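Local coordinates for protein cystathionine beta-lyases/cystathionine gamma-synthases (PDB 5X5H) that probably catalyses the pyridoxal-phosphate-dependent formation of L,L-cystathionine and succinate from O-succinyl-L-homoserine and L-cysteine, a step of methionine biosynthesis, at residues P58-L63 and P237-F242; R77-G82 and T86-R91; G215-N220 and E226-M231. All coordinates share one frame; numbering follows the deposited sequence.

Interaction 1. Residues P58-L63 and P237-F242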
ATOM      1  N   PRO A  58      -8.035  -9.033  11.358  1.00 11.93           N
ATOM      2  CA  PRO A  58      -8.061  -7.980  12.373  1.00 12.92           C
ATOM      3  C   PRO A  58      -8.113  -6.573  11.847  1.00 12.01           C
ATOM      4  O   PRO A  58      -8.629  -5.642  12.512  1.00 13.27           O
ATOM      5  CB  PRO A  58      -6.862  -8.245  13.214  1.00 15.06           C
ATOM      6  CG  PRO A  58      -6.239  -9.444  12.693  1.00 14.76           C
ATOM      7  CD  PRO A  58      -6.864  -9.925  11.492  1.00 14.18           C
ATOM      8  N   THR A  59      -7.454  -6.309  10.720  1.00 10.58           N
ATOM      9  CA  THR A  59      -7.417  -4.959  10.154  1.00 10.48           C
ATOM     10  C   THR A  59      -8.815  -4.552   9.694  1.00 11.20           C
ATOM     11  O   THR A  59      -9.240  -3.430   9.926  1.00 10.95           O
ATOM     12  CB  THR A  59      -6.442  -4.852   9.007  1.00 10.49           C
ATOM     13  OG1 THR A  59      -5.117  -5.309   9.380  1.00 11.47           O
ATOM     14  CG2 THR A  59      -6.401  -3.441   8.430  1.00 11.72           C
ATOM     15  N   ILE A  60      -9.552  -5.496   9.154  1.00 10.35           N
ATOM     16  CA  ILE A  60     -10.966  -5.254   8.702  1.00 10.76           C
ATOM     17  C   ILE A  60     -11.843  -5.124   9.926  1.00 11.57           C
ATOM     18  O   ILE A  60     -12.680  -4.188  10.022  1.00 11.64           O
ATOM     19  CB  ILE A  60     -11.430  -6.397   7.777  1.00 12.47           C
ATOM     20  CG1 ILE A  60     -10.498  -6.491   6.580  1.00 13.15           C
ATOM     21  CG2 ILE A  60     -12.899  -6.204   7.398  1.00 13.08           C
ATOM     22  CD1 ILE A  60     -10.786  -7.667   5.629  1.00 13.54           C
ATOM     23  N   VAL A  61     -11.694  -5.965  10.919  1.00 12.87           N
ATOM     24  CA  VAL A  61     -12.532  -5.902  12.142  1.00 11.92           C
ATOM     25  C   VAL A  61     -12.324  -4.588  12.869  1.00 13.60           C
ATOM     26  O   VAL A  61     -13.283  -3.992  13.387  1.00 12.73           O
ATOM     27  CB  VAL A  61     -12.254  -7.129  13.037  1.00 16.62           C
ATOM     28  CG1 VAL A  61     -12.916  -6.929  14.398  1.00 15.55           C
ATOM     29  CG2 VAL A  61     -12.797  -8.346  12.353  1.00 16.50           C
ATOM     30  N   ALA A  62     -11.125  -4.016  12.843  1.00 11.41           N
ATOM     31  CA  ALA A  62     -10.903  -2.684  13.444  1.00 11.38           C
ATOM     32  C   ALA A  62     -11.802  -1.631  12.836  1.00 11.11           C
ATOM     33  O   ALA A  62     -12.442  -0.817  13.546  1.00 11.86           O
ATOM     34  CB  ALA A  62      -9.424  -2.282  13.441  1.00 12.43           C
ATOM     35  N   LEU A  63     -11.866  -1.632  11.515  1.00 10.75           N
ATOM     36  CA  LEU A  63     -12.785  -0.719  10.806  1.00 11.74           C
ATOM     37  C   LEU A  63     -14.250  -0.917  11.165  1.00 11.60           C
ATOM     38  O   LEU A  63     -14.974   0.055  11.525  1.00 10.88           O
ATOM     39  CB  LEU A  63     -12.588  -0.827   9.324  1.00 11.47           C
ATOM     40  CG  LEU A  63     -13.609  -0.089   8.450  1.00 12.44           C
ATOM     41  CD1 LEU A  63     -13.610   1.418   8.670  1.00 12.25           C
ATOM     42  CD2 LEU A  63     -13.453  -0.465   7.025  1.00 12.49           C
ATOM     43  N   PRO A 237     -17.656 -10.887  -0.673  1.00 13.64           N
ATOM     44  CA  PRO A 237     -17.377  -9.516  -1.128  1.00 14.16           C
ATOM     45  C   PRO A 237     -16.674  -8.763  -0.036  1.00 15.97           C
ATOM     46  O   PRO A 237     -17.281  -7.793   0.543  1.00 16.59           O
ATOM     47  CB  PRO A 237     -18.738  -9.007  -1.477  1.00 16.19           C
ATOM     48  CG  PRO A 237     -19.634  -9.597  -0.522  1.00 16.80           C
ATOM     49  CD  PRO A 237     -19.076 -10.976  -0.267  1.00 18.35           C
ATOM     50  N   ILE A 238     -15.487  -9.186   0.272  1.00 15.57           N
ATOM     51  CA  ILE A 238     -14.779  -8.629   1.416  1.00 17.13           C
ATOM     52  C   ILE A 238     -13.788  -7.547   0.970  1.00 15.38           C
ATOM     53  O   ILE A 238     -13.200  -7.591  -0.142  1.00 18.77           O
ATOM     54  CB  ILE A 238     -13.990  -9.662   2.177  1.00 21.89           C
ATOM     55  CG1 ILE A 238     -12.919 -10.419   1.332  1.00 23.19           C
ATOM     56  CG2 ILE A 238     -14.978 -10.678   2.779  1.00 22.35           C
ATOM     57  CD1 ILE A 238     -11.742 -10.626   2.247  1.00 30.65           C
ATOM     58  N   PRO A 239     -13.558  -6.502   1.815  1.00 14.75           N
ATOM     59  CA  PRO A 239     -12.587  -5.459   1.464  1.00 15.22           C
ATOM     60  C   PRO A 239     -11.167  -5.993   1.566  1.00 13.13           C
ATOM     61  O   PRO A 239     -10.872  -6.932   2.316  1.00 14.60           O
ATOM     62  CB  PRO A 239     -12.806  -4.398   2.535  1.00 18.24           C
ATOM     63  CG  PRO A 239     -13.504  -5.063   3.580  1.00 18.49           C
ATOM     64  CD  PRO A 239     -14.063  -6.348   3.153  1.00 15.91           C
ATOM     65  N   SER A 240     -10.266  -5.405   0.811  1.00 13.53           N
ATOM     66  CA  SER A 240      -8.830  -5.550   1.029  1.00 14.46           C
ATOM     67  C   SER A 240      -8.410  -5.017   2.389  1.00 13.04           C
ATOM     68  O   SER A 240      -8.978  -4.026   2.932  1.00 13.21           O
ATOM     69  CB  SER A 240      -8.134  -4.611   0.001  1.00 17.06           C
ATOM     70  OG  SER A 240      -6.768  -4.500   0.198  1.00 20.45           O
ATOM     71  N   VAL A 241      -7.383  -5.570   2.997  1.00 12.82           N
ATOM     72  CA  VAL A 241      -6.856  -5.053   4.244  1.00 11.62           C
ATOM     73  C   VAL A 241      -6.276  -3.668   4.028  1.00 12.11           C
ATOM     74  O   VAL A 241      -6.312  -2.808   4.907  1.00 12.89           O
ATOM     75  CB  VAL A 241      -5.850  -5.944   4.988  1.00 13.06           C
ATOM     76  CG1 VAL A 241      -6.497  -7.241   5.395  1.00 15.96           C
ATOM     77  CG2 VAL A 241      -4.610  -6.157   4.129  1.00 15.46           C
ATOM     78  N   PHE A 242      -5.691  -3.395   2.868  1.00 12.43           N
ATOM     79  CA  PHE A 242      -5.128  -2.068   2.608  1.00 13.00           C
ATOM     80  C   PHE A 242      -6.289  -1.096   2.568  1.00 12.71           C
ATOM     81  O   PHE A 242      -6.194   0.022   3.097  1.00 13.59           O
ATOM     82  CB  PHE A 242      -4.344  -2.052   1.244  1.00 13.77           C
ATOM     83  CG  PHE A 242      -3.143  -2.864   1.255  1.00 15.81           C
ATOM     84  CD1 PHE A 242      -1.934  -2.334   1.748  1.00 18.97           C
ATOM     85  CD2 PHE A 242      -3.184  -4.203   0.852  1.00 17.24           C
ATOM     86  CE1 PHE A 242      -0.776  -3.120   1.861  1.00 19.32           C
ATOM     87  CE2 PHE A 242      -1.999  -4.961   0.951  1.00 19.09           C
ATOM     88  CZ  PHE A 242      -0.866  -4.413   1.429  1.00 16.29           C
TER

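Interaction 2. Residues R77-G82 and T86-R91. With PLP (pyridoxal-5'-phosphate), chain B.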
ATOM      1  N   ARG A  77     -20.222  -4.976   9.872  1.00 11.44           N
ATOM      2  CA  ARG A  77     -19.506  -5.813   8.941  1.00 11.07           C
ATOM      3  C   ARG A  77     -19.245  -5.070   7.655  1.00 12.65           C
ATOM      4  O   ARG A  77     -20.161  -4.352   7.166  1.00 12.10           O
ATOM      5  CB  ARG A  77     -20.205  -7.114   8.624  1.00 12.30           C
ATOM      6  CG  ARG A  77     -20.541  -8.024   9.861  1.00 13.16           C
ATOM      7  CD  ARG A  77     -19.297  -8.702  10.401  1.00 15.34           C
ATOM      8  NE  ARG A  77     -19.634  -9.396  11.651  1.00 13.84           N
ATOM      9  CZ  ARG A  77     -18.784 -10.020  12.444  1.00 16.32           C
ATOM     10  NH1 ARG A  77     -17.539 -10.121  12.100  1.00 16.29           N
ATOM     11  NH2 ARG A  77     -19.215 -10.550  13.573  1.00 17.86           N
ATOM     12  N   ALA A  78     -18.026  -5.184   7.115  1.00 10.66           N
ATOM     13  CA  ALA A  78     -17.552  -4.468   5.953  1.00 11.68           C
ATOM     14  C   ALA A  78     -17.513  -5.305   4.744  1.00 10.63           C
ATOM     15  O   ALA A  78     -17.346  -6.519   4.711  1.00 11.54           O
ATOM     16  CB  ALA A  78     -16.193  -3.882   6.205  1.00 11.86           C
ATOM     17  N   PHE A  79     -17.685  -4.617   3.599  1.00 10.68           N
ATOM     18  CA  PHE A  79     -17.817  -5.192   2.298  1.00 10.62           C
ATOM     19  C   PHE A  79     -17.002  -4.394   1.244  1.00 10.46           C
ATOM     20  O   PHE A  79     -16.653  -3.245   1.500  1.00 11.75           O
ATOM     21  CB  PHE A  79     -19.297  -5.282   1.862  1.00 11.67           C
ATOM     22  CG  PHE A  79     -20.109  -6.139   2.819  1.00 13.13           C
ATOM     23  CD1 PHE A  79     -20.072  -7.490   2.744  1.00 13.32           C
ATOM     24  CD2 PHE A  79     -20.744  -5.561   3.921  1.00 13.25           C
ATOM     25  CE1 PHE A  79     -20.765  -8.314   3.641  1.00 14.22           C
ATOM     26  CE2 PHE A  79     -21.446  -6.304   4.821  1.00 13.81           C
ATOM     27  CZ  PHE A  79     -21.408  -7.679   4.709  1.00 14.48           C
ATOM     28  N   SER A  80     -16.848  -4.995   0.051  1.00 10.84           N
ATOM     29  CA  SER A  80     -16.025  -4.425  -0.975  1.00 11.90           C
ATOM     30  C   SER A  80     -16.576  -3.084  -1.530  1.00 12.36           C
ATOM     31  O   SER A  80     -15.806  -2.362  -2.181  1.00 11.95           O
ATOM     32  CB  SER A  80     -16.008  -5.346  -2.216  1.00 17.28           C
ATOM     33  OG  SER A  80     -15.716  -6.624  -1.892  1.00 26.86           O
ATOM     34  N   SER A  81     -17.884  -2.814  -1.391  1.00 10.77           N
ATOM     35  CA  SER A  81     -18.490  -1.584  -1.930  1.00 10.26           C
ATOM     36  C   SER A  81     -19.792  -1.427  -1.198  1.00 10.28           C
ATOM     37  O   SER A  81     -20.352  -2.331  -0.590  1.00 10.90           O
ATOM     38  CB  SER A  81     -18.639  -1.626  -3.460  1.00 10.65           C
ATOM     39  OG  SER A  81     -19.639  -2.656  -3.764  1.00 11.70           O
ATOM     40  N   GLY A  82     -20.336  -0.219  -1.297  1.00  9.84           N
ATOM     41  CA  GLY A  82     -21.718   0.070  -0.855  1.00 10.36           C
ATOM     42  C   GLY A  82     -22.728  -0.826  -1.562  1.00 10.24           C
ATOM     43  O   GLY A  82     -23.649  -1.402  -0.906  1.00 11.16           O
ATOM     44  N   THR A  86     -25.215  -3.650   0.063  1.00 10.76           N
ATOM     45  CA  THR A  86     -26.685  -3.589  -0.206  1.00 11.55           C
ATOM     46  C   THR A  86     -27.116  -4.972  -0.689  1.00 12.40           C
ATOM     47  O   THR A  86     -28.139  -5.506  -0.213  1.00 12.76           O
ATOM     48  CB  THR A  86     -26.977  -2.519  -1.258  1.00 12.20           C
ATOM     49  OG1 THR A  86     -26.592  -1.208  -0.743  1.00 13.82           O
ATOM     50  CG2 THR A  86     -28.450  -2.443  -1.636  1.00 12.34           C
ATOM     51  N   ASP A  87     -26.408  -5.565  -1.616  1.00 11.67           N
ATOM     52  CA  ASP A  87     -26.764  -6.865  -2.128  1.00 11.68           C
ATOM     53  C   ASP A  87     -26.816  -7.924  -1.052  1.00 12.47           C
ATOM     54  O   ASP A  87     -27.758  -8.723  -0.963  1.00 12.83           O
ATOM     55  CB  ASP A  87     -25.753  -7.224  -3.197  1.00 12.26           C
ATOM     56  CG  ASP A  87     -25.995  -8.570  -3.796  1.00 15.66           C
ATOM     57  OD1 ASP A  87     -27.037  -8.703  -4.519  1.00 16.05           O
ATOM     58  OD2 ASP A  87     -25.157  -9.550  -3.677  1.00 16.59           O
ATOM     59  N   ILE A  88     -25.831  -7.945  -0.185  1.00 11.61           N
ATOM     60  CA  ILE A  88     -25.815  -8.899   0.940  1.00 11.85           C
ATOM     61  C   ILE A  88     -26.979  -8.644   1.854  1.00 12.72           C
ATOM     62  O   ILE A  88     -27.661  -9.629   2.253  1.00 13.32           O
ATOM     63  CB  ILE A  88     -24.491  -8.783   1.740  1.00 14.73           C
ATOM     64  CG1 ILE A  88     -23.285  -9.266   0.927  1.00 18.20           C
ATOM     65  CG2 ILE A  88     -24.592  -9.606   3.026  1.00 16.27           C
ATOM     66  CD1 ILE A  88     -23.351 -10.674   0.405  1.00 21.76           C
ATOM     67  N   LEU A  89     -27.292  -7.398   2.217  1.00 12.57           N
ATOM     68  CA  LEU A  89     -28.394  -7.159   3.123  1.00 14.86           C
ATOM     69  C   LEU A  89     -29.688  -7.590   2.462  1.00 14.42           C
ATOM     70  O   LEU A  89     -30.565  -8.247   3.093  1.00 15.65           O
ATOM     71  CB  LEU A  89     -28.410  -5.671   3.578  1.00 19.04           C
ATOM     72  CG  LEU A  89     -28.989  -5.124   4.820  1.00 21.83           C
ATOM     73  CD1 LEU A  89     -28.830  -6.007   6.015  1.00 19.09           C
ATOM     74  CD2 LEU A  89     -28.534  -3.679   4.859  1.00 25.70           C
ATOM     75  N   PHE A  90     -29.887  -7.360   1.180  1.00 13.65           N
ATOM     76  CA  PHE A  90     -31.040  -7.780   0.436  1.00 14.20           C
ATOM     77  C   PHE A  90     -31.184  -9.314   0.548  1.00 14.68           C
ATOM     78  O   PHE A  90     -32.294  -9.880   0.698  1.00 16.20           O
ATOM     79  CB  PHE A  90     -31.074  -7.412  -1.050  1.00 15.27           C
ATOM     80  CG  PHE A  90     -31.357  -5.978  -1.389  1.00 14.58           C
ATOM     81  CD1 PHE A  90     -31.710  -5.005  -0.486  1.00 17.00           C
ATOM     82  CD2 PHE A  90     -31.163  -5.599  -2.679  1.00 18.88           C
ATOM     83  CE1 PHE A  90     -31.936  -3.655  -0.899  1.00 18.10           C
ATOM     84  CE2 PHE A  90     -31.400  -4.286  -3.084  1.00 17.53           C
ATOM     85  CZ  PHE A  90     -31.800  -3.374  -2.191  1.00 16.35           C
ATOM     86  N   ARG A  91     -30.082 -10.057   0.362  1.00 13.03           N
ATOM     87  CA  ARG A  91     -30.108 -11.509   0.329  1.00 14.22           C
ATOM     88  C   ARG A  91     -30.379 -12.076   1.655  1.00 15.15           C
ATOM     89  O   ARG A  91     -30.830 -13.238   1.674  1.00 17.29           O
ATOM     90  CB  ARG A  91     -28.791 -12.020  -0.330  1.00 14.62           C
ATOM     91  CG  ARG A  91     -28.803 -11.660  -1.795  1.00 15.82           C
ATOM     92  CD  ARG A  91     -27.377 -11.742  -2.304  1.00 18.92           C
ATOM     93  NE  ARG A  91     -27.122 -13.101  -2.677  1.00 19.77           N
ATOM     94  CZ  ARG A  91     -25.982 -13.551  -3.175  1.00 18.72           C
ATOM     95  NH1 ARG A  91     -24.984 -12.727  -3.344  1.00 19.49           N
ATOM     96  NH2 ARG A  91     -25.949 -14.775  -3.645  1.00 19.21           N
TER
HETATM   97  N1  PLP B 401     -25.861   4.641  -1.594  1.00 14.06           N
HETATM   98  C2  PLP B 401     -25.666   5.917  -1.844  1.00 13.94           C
HETATM   99  C2A PLP B 401     -26.576   6.885  -1.166  1.00 15.89           C
HETATM  100  C3  PLP B 401     -24.574   6.311  -2.542  1.00 15.46           C
HETATM  101  O3  PLP B 401     -24.300   7.633  -2.808  1.00 19.57           O
HETATM  102  C4  PLP B 401     -23.674   5.380  -3.090  1.00 14.37           C
HETATM  103  C4A PLP B 401     -22.508   5.843  -3.865  1.00 23.97           C
HETATM  104  C5  PLP B 401     -23.983   4.005  -2.961  1.00 12.05           C
HETATM  105  C6  PLP B 401     -25.087   3.703  -2.183  1.00 13.76           C
HETATM  106  C5A PLP B 401     -23.171   2.884  -3.606  1.00 12.61           C
HETATM  107  O4P PLP B 401     -21.871   2.713  -2.947  1.00 13.21           O
HETATM  108  P   PLP B 401     -20.614   2.216  -3.774  1.00 12.35           P
HETATM  109  O1P PLP B 401     -20.393   3.203  -4.903  1.00 13.29           O
HETATM  110  O2P PLP B 401     -19.578   2.223  -2.667  1.00 11.62           O
HETATM  111  O3P PLP B 401     -20.908   0.796  -4.266  1.00 11.73           O

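Interaction 3. Residues G215-N220 and E226-M231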
ATOM      1  N   GLY A 215     -18.108  -0.679   1.543  1.00 11.13           N
ATOM      2  CA  GLY A 215     -19.416  -0.615   2.191  1.00 10.44           C
ATOM      3  C   GLY A 215     -19.401  -1.149   3.562  1.00 11.70           C
ATOM      4  O   GLY A 215     -18.423  -1.833   3.961  1.00 11.07           O
ATOM      5  N   LEU A 216     -20.428  -0.844   4.352  1.00 10.50           N
ATOM      6  CA  LEU A 216     -20.480  -1.318   5.689  1.00 11.34           C
ATOM      7  C   LEU A 216     -21.903  -1.354   6.160  1.00 12.82           C
ATOM      8  O   LEU A 216     -22.684  -0.455   5.812  1.00 12.93           O
ATOM      9  CB  LEU A 216     -19.588  -0.463   6.552  1.00 11.85           C
ATOM     10  CG  LEU A 216     -18.828  -1.122   7.760  1.00 13.29           C
ATOM     11  CD1 LEU A 216     -17.521  -0.492   7.989  1.00 15.01           C
ATOM     12  CD2 LEU A 216     -19.690  -1.200   9.017  1.00 13.23           C
ATOM     13  N   VAL A 217     -22.278  -2.351   6.948  1.00 10.70           N
ATOM     14  CA  VAL A 217     -23.606  -2.528   7.541  1.00 11.33           C
ATOM     15  C   VAL A 217     -23.460  -2.590   9.011  1.00 11.98           C
ATOM     16  O   VAL A 217     -22.593  -3.348   9.500  1.00 11.82           O
ATOM     17  CB  VAL A 217     -24.301  -3.750   7.016  1.00 12.13           C
ATOM     18  CG1 VAL A 217     -25.700  -3.873   7.637  1.00 13.03           C
ATOM     19  CG2 VAL A 217     -24.410  -3.760   5.523  1.00 13.12           C
ATOM     20  N   VAL A 218     -24.299  -1.827   9.751  1.00 10.90           N
ATOM     21  CA  VAL A 218     -24.298  -1.876  11.171  1.00 10.94           C
ATOM     22  C   VAL A 218     -25.705  -2.234  11.731  1.00 11.29           C
ATOM     23  O   VAL A 218     -26.740  -1.958  11.068  1.00 11.98           O
ATOM     24  CB  VAL A 218     -23.803  -0.622  11.846  1.00 12.19           C
ATOM     25  CG1 VAL A 218     -22.356  -0.264  11.433  1.00 12.49           C
ATOM     26  CG2 VAL A 218     -24.700   0.527  11.551  1.00 13.09           C
ATOM     27  N   THR A 219     -25.731  -2.852  12.908  1.00 12.55           N
ATOM     28  CA  THR A 219     -26.967  -3.281  13.547  1.00 13.63           C
ATOM     29  C   THR A 219     -26.746  -3.501  15.002  1.00 14.31           C
ATOM     30  O   THR A 219     -25.642  -3.714  15.417  1.00 14.70           O
ATOM     31  CB  THR A 219     -27.413  -4.532  12.834  1.00 14.32           C
ATOM     32  OG1 THR A 219     -28.741  -4.994  13.325  1.00 15.88           O
ATOM     33  CG2 THR A 219     -26.537  -5.723  12.971  1.00 14.30           C
ATOM     34  N   ASN A 220     -27.872  -3.565  15.743  1.00 14.30           N
ATOM     35  CA  ASN A 220     -27.883  -4.100  17.105  1.00 14.73           C
ATOM     36  C   ASN A 220     -28.434  -5.463  17.216  1.00 16.63           C
ATOM     37  O   ASN A 220     -28.470  -6.033  18.365  1.00 18.38           O
ATOM     38  CB  ASN A 220     -28.564  -3.143  18.091  1.00 14.77           C
ATOM     39  CG  ASN A 220     -27.790  -1.872  18.326  1.00 15.66           C
ATOM     40  OD1 ASN A 220     -28.315  -0.720  18.166  1.00 23.80           O
ATOM     41  ND2 ASN A 220     -26.620  -2.042  18.780  1.00 15.41           N
ATOM     42  N   GLU A 226     -24.779 -12.274  12.804  1.00 14.78           N
ATOM     43  CA  GLU A 226     -24.361 -13.625  12.416  1.00 13.79           C
ATOM     44  C   GLU A 226     -24.595 -13.882  10.927  1.00 13.30           C
ATOM     45  O   GLU A 226     -23.772 -14.528  10.282  1.00 14.54           O
ATOM     46  CB  GLU A 226     -25.158 -14.692  13.250  1.00 17.22           C
ATOM     47  CG  GLU A 226     -24.713 -14.776  14.682  1.00 22.77           C
ATOM     48  CD  GLU A 226     -25.741 -15.547  15.546  1.00 30.93           C
ATOM     49  OE1 GLU A 226     -26.854 -15.979  15.098  1.00 30.32           O
ATOM     50  OE2 GLU A 226     -25.475 -15.531  16.762  1.00 31.82           O
ATOM     51  N   GLU A 227     -25.733 -13.475  10.365  1.00 13.75           N
ATOM     52  CA  GLU A 227     -26.026 -13.700   8.948  1.00 15.15           C
ATOM     53  C   GLU A 227     -25.071 -12.805   8.097  1.00 14.60           C
ATOM     54  O   GLU A 227     -24.615 -13.298   7.063  1.00 13.65           O
ATOM     55  CB  GLU A 227     -27.475 -13.345   8.624  1.00 17.69           C
ATOM     56  CG  GLU A 227     -28.523 -14.269   9.292  1.00 20.20           C
ATOM     57  CD  GLU A 227     -28.122 -15.718   9.041  1.00 33.69           C
ATOM     58  OE1 GLU A 227     -27.949 -16.119   7.850  1.00 37.78           O
ATOM     59  OE2 GLU A 227     -27.798 -16.431  10.037  1.00 49.65           O
ATOM     60  N   LEU A 228     -24.785 -11.592   8.520  1.00 13.41           N
ATOM     61  CA  LEU A 228     -23.796 -10.701   7.745  1.00 12.86           C
ATOM     62  C   LEU A 228     -22.457 -11.381   7.732  1.00 13.21           C
ATOM     63  O   LEU A 228     -21.801 -11.410   6.698  1.00 13.20           O
ATOM     64  CB  LEU A 228     -23.748  -9.331   8.386  1.00 12.47           C
ATOM     65  CG  LEU A 228     -24.994  -8.449   8.141  1.00 13.88           C
ATOM     66  CD1 LEU A 228     -25.018  -7.319   9.135  1.00 15.33           C
ATOM     67  CD2 LEU A 228     -24.986  -7.921   6.712  1.00 14.46           C
ATOM     68  N   LEU A 229     -22.012 -11.927   8.869  1.00 13.14           N
ATOM     69  CA  LEU A 229     -20.743 -12.667   8.893  1.00 13.98           C
ATOM     70  C   LEU A 229     -20.742 -13.884   8.027  1.00 13.48           C
ATOM     71  O   LEU A 229     -19.793 -14.140   7.292  1.00 14.13           O
ATOM     72  CB  LEU A 229     -20.414 -13.010  10.362  1.00 13.93           C
ATOM     73  CG  LEU A 229     -19.149 -13.873  10.549  1.00 16.23           C
ATOM     74  CD1 LEU A 229     -17.933 -13.139  10.093  1.00 17.51           C
ATOM     75  CD2 LEU A 229     -19.020 -14.226  12.031  1.00 19.17           C
ATOM     76  N   PHE A 230     -21.848 -14.675   8.061  1.00 12.88           N
ATOM     77  CA  PHE A 230     -21.996 -15.845   7.264  1.00 14.07           C
ATOM     78  C   PHE A 230     -21.868 -15.465   5.821  1.00 14.41           C
ATOM     79  O   PHE A 230     -21.154 -16.105   5.034  1.00 14.41           O
ATOM     80  CB  PHE A 230     -23.350 -16.515   7.514  1.00 15.65           C
ATOM     81  CG  PHE A 230     -23.644 -17.632   6.562  1.00 18.21           C
ATOM     82  CD1 PHE A 230     -23.071 -18.871   6.808  1.00 22.41           C
ATOM     83  CD2 PHE A 230     -24.309 -17.431   5.346  1.00 19.73           C
ATOM     84  CE1 PHE A 230     -23.265 -19.918   5.896  1.00 24.18           C
ATOM     85  CE2 PHE A 230     -24.479 -18.486   4.446  1.00 21.95           C
ATOM     86  CZ  PHE A 230     -23.936 -19.690   4.720  1.00 23.97           C
ATOM     87  N   MET A 231     -22.518 -14.380   5.405  1.00 13.68           N
ATOM     88  CA  MET A 231     -22.474 -14.017   4.018  1.00 13.67           C
ATOM     89  C   MET A 231     -21.145 -13.357   3.583  1.00 13.12           C
ATOM     90  O   MET A 231     -20.686 -13.537   2.439  1.00 13.52           O
ATOM     91  CB  MET A 231     -23.659 -13.049   3.675  1.00 14.30           C
ATOM     92  CG  MET A 231     -24.972 -13.675   3.845  1.00 15.32           C
ATOM     93  SD  MET A 231     -25.421 -14.994   2.708  1.00 17.34           S
ATOM     94  CE  MET A 231     -26.235 -14.024   1.441  1.00 22.27           C
TER

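Interaction 1. Residues P58-L63 and P237-F242
The hydroxyl of T59 is gripped twice, by P31 O and by Y33 N, which fixes its rotation at the start of helix 58-70 and ties the helix to the preceding N-terminal loop. With OG1 held beside the backbone N, the methyl branch stands anti to that N (chi1 -54°), where T59 CG2 rests 3.6 Å from V241 O. The two beta-branched residues meet closely at their bases, T59 CB lying 4.2 Å from V241 CB.

I60 buries the largest area of the contact. Its extended ethyl arm (chi2 176°) carries CD1 to 3.4 Å from P239 O, so that a methyl group abuts a backbone carbonyl. The other branch, CG2, approaches the proline ring at P239 CG (4.0 Å), the two side chains crossing obliquely. Partway along the arm, I60 CG1 passes V241 CG1 at 4.2 Å. The side chains thus meet through carbon atoms alone, I60 reaching both the proline and the valine.

On the other segment, S240 occupies the N-cap of helix 241-251 through a weak bond from F242 N to its OG (3.1 Å, 134°). The contact joins the first turns of two helices close behind the loop carrying Y52 and R54, which in this tetramer reach the cofactor of a neighbouring subunit, as in other trans-sulfuration enzymes of PLP fold type I.

Interaction 2. Residues R77-G82 and T86-R91
G82 is held through both its backbone N and its carbonyl oxygen: the N donates to the cofactor phosphate, and the oxygen receives two bonds from T86. One is an i to i+4 backbone bond in the opening turn of helix 82-93, T86 N to G82 O (2.9 Å). The second comes from the side chain, T86 OG1 to G82 O at 3.0 Å, with the hydroxyl well above the carbonyl plane (40° out of it), so the oxygen is approached from two directions. OG1 can reach back because it lies beside its own backbone N (chi1 -63°); the methyl branch, T86 CG2, is left to sit 3.5 Å above the ring plane of F90, offset toward the rim.

Further from the cofactor, F79 and I88 join strand and helix. I88 CG1 comes to 3.8 Å from F79 CE1, and I88 CG2 adds a looser touch at CE1 and CZ, the approach to the ring being oblique. Along the same helix, D87 OD2 and R91 NH1, one turn apart, form a salt bridge, and the same pair of residues is bridged to its copies in the second subunit.

S81 caps the helix through its hydroxyl and A84 N. G82 N meets PLP O2P at 2.9 Å, and M83 N also binds the cofactor, which makes this a phosphate-binding helix N-terminus of the kind found in fold-type I PLP enzymes, where the helix dipole would be expected to favour the anion.

Interaction 3. Residues G215-N220 and E226-M231
Between E226 and M231, helix 222-235 meets strand 215-219 through a single side chain, that of L228. The carbonyl of E226 begins the turn by accepting from F230 N (2.9 Å), and E227 O does the same for M231 N, so the segment is regular helix on both sides of the leucine. E227 is exposed, though part of its side chain touches I92 of helix 82-93.

L228 points toward the strand. Its CG stands anti to the carbonyl carbon (chi1 -73°), and the extended second torsion (chi2 163°) sends CD1 forward as the leading atom. L228 CD1 lies 3.8 Å from V217 CG1, the valine methyl that stands anti to its own backbone N, and the two side chains cross at about a right angle. The same leucine methyl also comes to 4.4 Å from T219 CG2, so it bridges two residues, two apart, that lie on one face of the strand.

The helix packs on the seven-stranded sheet of the large alpha/beta domain of a fold-type I PLP enzyme, in which strand 215-219 runs antiparallel to both its neighbours. V218 points away from the helix, and both it and L216 pack on helix 58-70. T219 keeps its polar end off the leucine: OG1 bonds to D221 N and to H196 O.

Next along the helix, L229 turns to R77 on the adjoining strand, F230 packs on T116 of the second subunit, and M231 settles against I88 and R91 of helix 82-93.

In the fold
The three contacts lie on the same side of the chain's centre. Interactions 2 and 3 are nearest, their centres 8 Å apart, and share the seven-stranded sheet: strands 75-79 and 215-219 are antiparallel neighbours, with R77 N 2.9 Å from V217 O. Interaction 1 is 14 Å from interaction 2 and 13 Å from interaction 3, and touches the loop that follows edge strand 75-79, P237 O lying 2.9 Å from S80 N. Along the chain, 58-63 and 237-242 enclose the other two, which follow in series. Helix 58-70 lies on one face of this part of the sheet and helices 82-93 and 222-235 on the other, linking the phosphate site to the subunit interface that interactions 1 and 2 both touch.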